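Local coordinates for protein putative oxidoreductase (Jannaschia sp., PDB 3C24) that is of unproven function but probably binds NAD(P) in an N-terminal Rossmann-fold domain and acts in a redox reaction, at residues A[38-43]-A[54-59]. Numbering follows the deposited sequence.
Sequences LAAIEI and MGIPLT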
ATOM      1  N   LEU A  38      37.299   2.438   4.526  1.00 21.73           N
ATOM      2  CA  LEU A  38      36.446   3.052   5.528  1.00 18.92           C
ATOM      3  C   LEU A  38      37.150   3.799   6.624  1.00 19.68           C
ATOM      4  O   LEU A  38      38.162   3.354   7.153  1.00 21.73           O
ATOM      5  CB  LEU A  38      35.603   1.952   6.224  1.00 18.18           C
ATOM      6  CG  LEU A  38      34.743   2.366   7.430  1.00 19.12           C
ATOM      7  CD1 LEU A  38      33.582   3.276   7.062  1.00 18.13           C
ATOM      8  CD2 LEU A  38      34.206   1.118   8.166  1.00 18.41           C
ATOM      9  N   ALA A  39      36.573   4.929   6.983  1.00 16.82           N
ATOM     10  CA  ALA A  39      36.930   5.659   8.214  1.00 17.31           C
ATOM     11  C   ALA A  39      35.637   5.869   8.996  1.00 18.35           C
ATOM     12  O   ALA A  39      34.853   6.745   8.663  1.00 19.14           O
ATOM     13  CB  ALA A  39      37.618   6.999   7.952  1.00 17.64           C
ATOM     14  N   ALA A  40      35.444   5.042  10.038  1.00 17.71           N
ATOM     15  CA  ALA A  40      34.225   5.068  10.857  1.00 14.87           C
ATOM     16  C   ALA A  40      34.391   6.053  11.959  1.00 17.70           C
ATOM     17  O   ALA A  40      35.141   5.796  12.911  1.00 17.16           O
ATOM     18  CB  ALA A  40      33.875   3.691  11.421  1.00 13.59           C
ATOM     19  N   ILE A  41      33.646   7.147  11.842  1.00 17.53           N
ATOM     20  CA  ILE A  41      33.708   8.254  12.822  1.00 16.98           C
ATOM     21  C   ILE A  41      32.513   8.189  13.764  1.00 17.25           C
ATOM     22  O   ILE A  41      31.353   8.357  13.391  1.00 18.59           O
ATOM     23  CB  ILE A  41      33.780   9.664  12.129  1.00 18.90           C
ATOM     24  CG1 ILE A  41      34.723   9.614  10.899  1.00 22.90           C
ATOM     25  CG2 ILE A  41      34.116  10.795  13.191  1.00 19.07           C
ATOM     26  CD1 ILE A  41      36.138   9.203  11.212  1.00 23.33           C
ATOM     27  N   GLU A  42      32.822   7.961  15.032  1.00 18.53           N
ATOM     28  CA  GLU A  42      31.785   7.782  16.047  1.00 16.36           C
ATOM     29  C   GLU A  42      32.306   8.119  17.410  1.00 20.73           C
ATOM     30  O   GLU A  42      33.250   7.507  17.851  1.00 20.62           O
ATOM     31  CB  GLU A  42      31.324   6.328  16.092  1.00 17.89           C
ATOM     32  CG  GLU A  42      30.226   6.060  17.111  1.00 17.87           C
ATOM     33  CD  GLU A  42      29.032   6.936  16.887  1.00 21.17           C
ATOM     34  OE1 GLU A  42      28.311   6.739  15.872  1.00 20.90           O
ATOM     35  OE2 GLU A  42      28.789   7.857  17.711  1.00 25.25           O
ATOM     36  N   ILE A  43      31.672   9.090  18.030  1.00 22.28           N
ATOM     37  CA  ILE A  43      32.108   9.558  19.345  1.00 26.75           C
ATOM     38  C   ILE A  43      31.251   8.996  20.449  1.00 23.74           C
ATOM     39  O   ILE A  43      31.706   8.949  21.591  1.00 28.55           O
ATOM     40  CB  ILE A  43      32.154  11.132  19.473  1.00 28.39           C
ATOM     41  CG1 ILE A  43      30.757  11.742  19.315  1.00 33.95           C
ATOM     42  CG2 ILE A  43      33.134  11.739  18.490  1.00 33.68           C
HETATM   43  N   MSE A  54      30.881  -5.530  15.631  1.00 23.24           N
HETATM   44  CA  MSE A  54      30.746  -5.911  14.225  1.00 21.05           C
HETATM   45  C   MSE A  54      32.123  -6.119  13.597  1.00 20.79           C
HETATM   46  O   MSE A  54      32.243  -6.434  12.416  1.00 22.86           O
HETATM   47  CB  MSE A  54      29.965  -4.849  13.476  1.00 21.73           C
HETATM   48  CG  MSE A  54      28.591  -4.688  13.989  1.00 21.36           C
HETATM   49 SE   MSE A  54      27.898  -2.952  13.356  0.75 31.52          SE
HETATM   50  CE  MSE A  54      27.766  -3.308  11.654  1.00 12.68           C
ATOM     51  N   GLY A  55      33.144  -5.962  14.421  1.00 18.46           N
ATOM     52  CA  GLY A  55      34.534  -6.079  13.984  1.00 19.62           C
ATOM     53  C   GLY A  55      35.016  -4.928  13.121  1.00 20.11           C
ATOM     54  O   GLY A  55      35.953  -5.045  12.318  1.00 23.31           O
ATOM     55  N   ILE A  56      34.359  -3.791  13.272  1.00 19.70           N
ATOM     56  CA  ILE A  56      34.729  -2.594  12.507  1.00 19.38           C
ATOM     57  C   ILE A  56      35.639  -1.665  13.319  1.00 19.91           C
ATOM     58  O   ILE A  56      35.287  -1.254  14.436  1.00 22.07           O
ATOM     59  CB  ILE A  56      33.482  -1.843  12.012  1.00 17.90           C
ATOM     60  CG1 ILE A  56      32.620  -2.754  11.104  1.00 21.04           C
ATOM     61  CG2 ILE A  56      33.919  -0.595  11.272  1.00 19.09           C
ATOM     62  CD1 ILE A  56      31.200  -2.265  10.829  1.00 21.53           C
ATOM     63  N   PRO A  57      36.797  -1.291  12.753  1.00 19.65           N
ATOM     64  CA  PRO A  57      37.693  -0.453  13.538  1.00 21.59           C
ATOM     65  C   PRO A  57      37.171   0.950  13.716  1.00 21.27           C
ATOM     66  O   PRO A  57      36.474   1.474  12.852  1.00 22.82           O
ATOM     67  CB  PRO A  57      38.985  -0.416  12.714  1.00 24.59           C
ATOM     68  CG  PRO A  57      38.739  -1.094  11.478  1.00 23.17           C
ATOM     69  CD  PRO A  57      37.401  -1.752  11.491  1.00 23.14           C
ATOM     70  N   LEU A  58      37.491   1.531  14.869  1.00 23.20           N
ATOM     71  CA  LEU A  58      37.129   2.927  15.167  1.00 24.03           C
ATOM     72  C   LEU A  58      38.216   3.858  14.683  1.00 28.48           C
ATOM     73  O   LEU A  58      39.391   3.558  14.808  1.00 27.64           O
ATOM     74  CB  LEU A  58      36.878   3.169  16.643  1.00 28.44           C
ATOM     75  CG  LEU A  58      35.377   3.105  16.921  1.00 32.86           C
ATOM     76  CD1 LEU A  58      34.688   4.188  16.046  1.00 34.77           C
ATOM     77  CD2 LEU A  58      34.864   1.706  16.681  1.00 29.33           C
ATOM     78  N   THR A  59      37.815   4.962  14.069  1.00 33.48           N
ATOM     79  CA  THR A  59      38.795   5.912  13.544  1.00 35.18           C
ATOM     80  C   THR A  59      38.829   7.164  14.383  1.00 35.31           C
ATOM     81  O   THR A  59      37.973   8.026  14.232  1.00 34.15           O
ATOM     82  CB  THR A  59      38.592   6.262  12.061  1.00 37.04           C
ATOM     83  OG1 THR A  59      39.117   5.212  11.224  1.00 33.47           O
ATOM     84  CG2 THR A  59      39.378   7.552  11.744  1.00 40.18           C
TER
HETATM   85  O   HOH W   1      37.330   3.139  10.890  1.00 20.77           O
HETATM   86  O   HOH W   2      35.691   8.264  15.679  1.00 25.62           O
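One direct backbone bond joins strand 37-41 to the loop that follows helix 45-53. T59 N donates to A40 O over 3.0 Å, moderately bent (N-H...O 154°) and in the carbonyl plane. Two waters extend this link along the outer edge of the strand. Water 1 accepts from A40 N and donates to P57 O, at 2.7 Å from water oxygen to carbonyl oxygen, and also bonds T59 OG1, so three groups grip it; water 2 accepts from E42 N and donates to T59 O. The outward amides of A40 and of E42, just past the strand's end, thus bond to water, whereas A39 and I41 pair on the other side with strand 13-17 and the loop after it.

Van der Waals contacts flank the polar seam. I56 CG2, anti to its backbone N, meets L38 CD2 at 3.6 Å, the two side chains crossing at about a right angle, with L51 of helix 45-53 also against I56. L58 CD1 lies against A40 O at 3.6 Å and beside E42 CB. T59 CG2 touches I41 CD1 at 3.7 Å, next to W64.

E42 turns its carboxylate away, its bent chain carrying OE1 to G20 N and OE2 to A44 N. An acidic residue just after the second strand, beside the glycine-rich loop, is characteristic of NAD(H)-preferring Rossmann folds, where it usually binds the adenosine ribose; a like role here is possible but inferred.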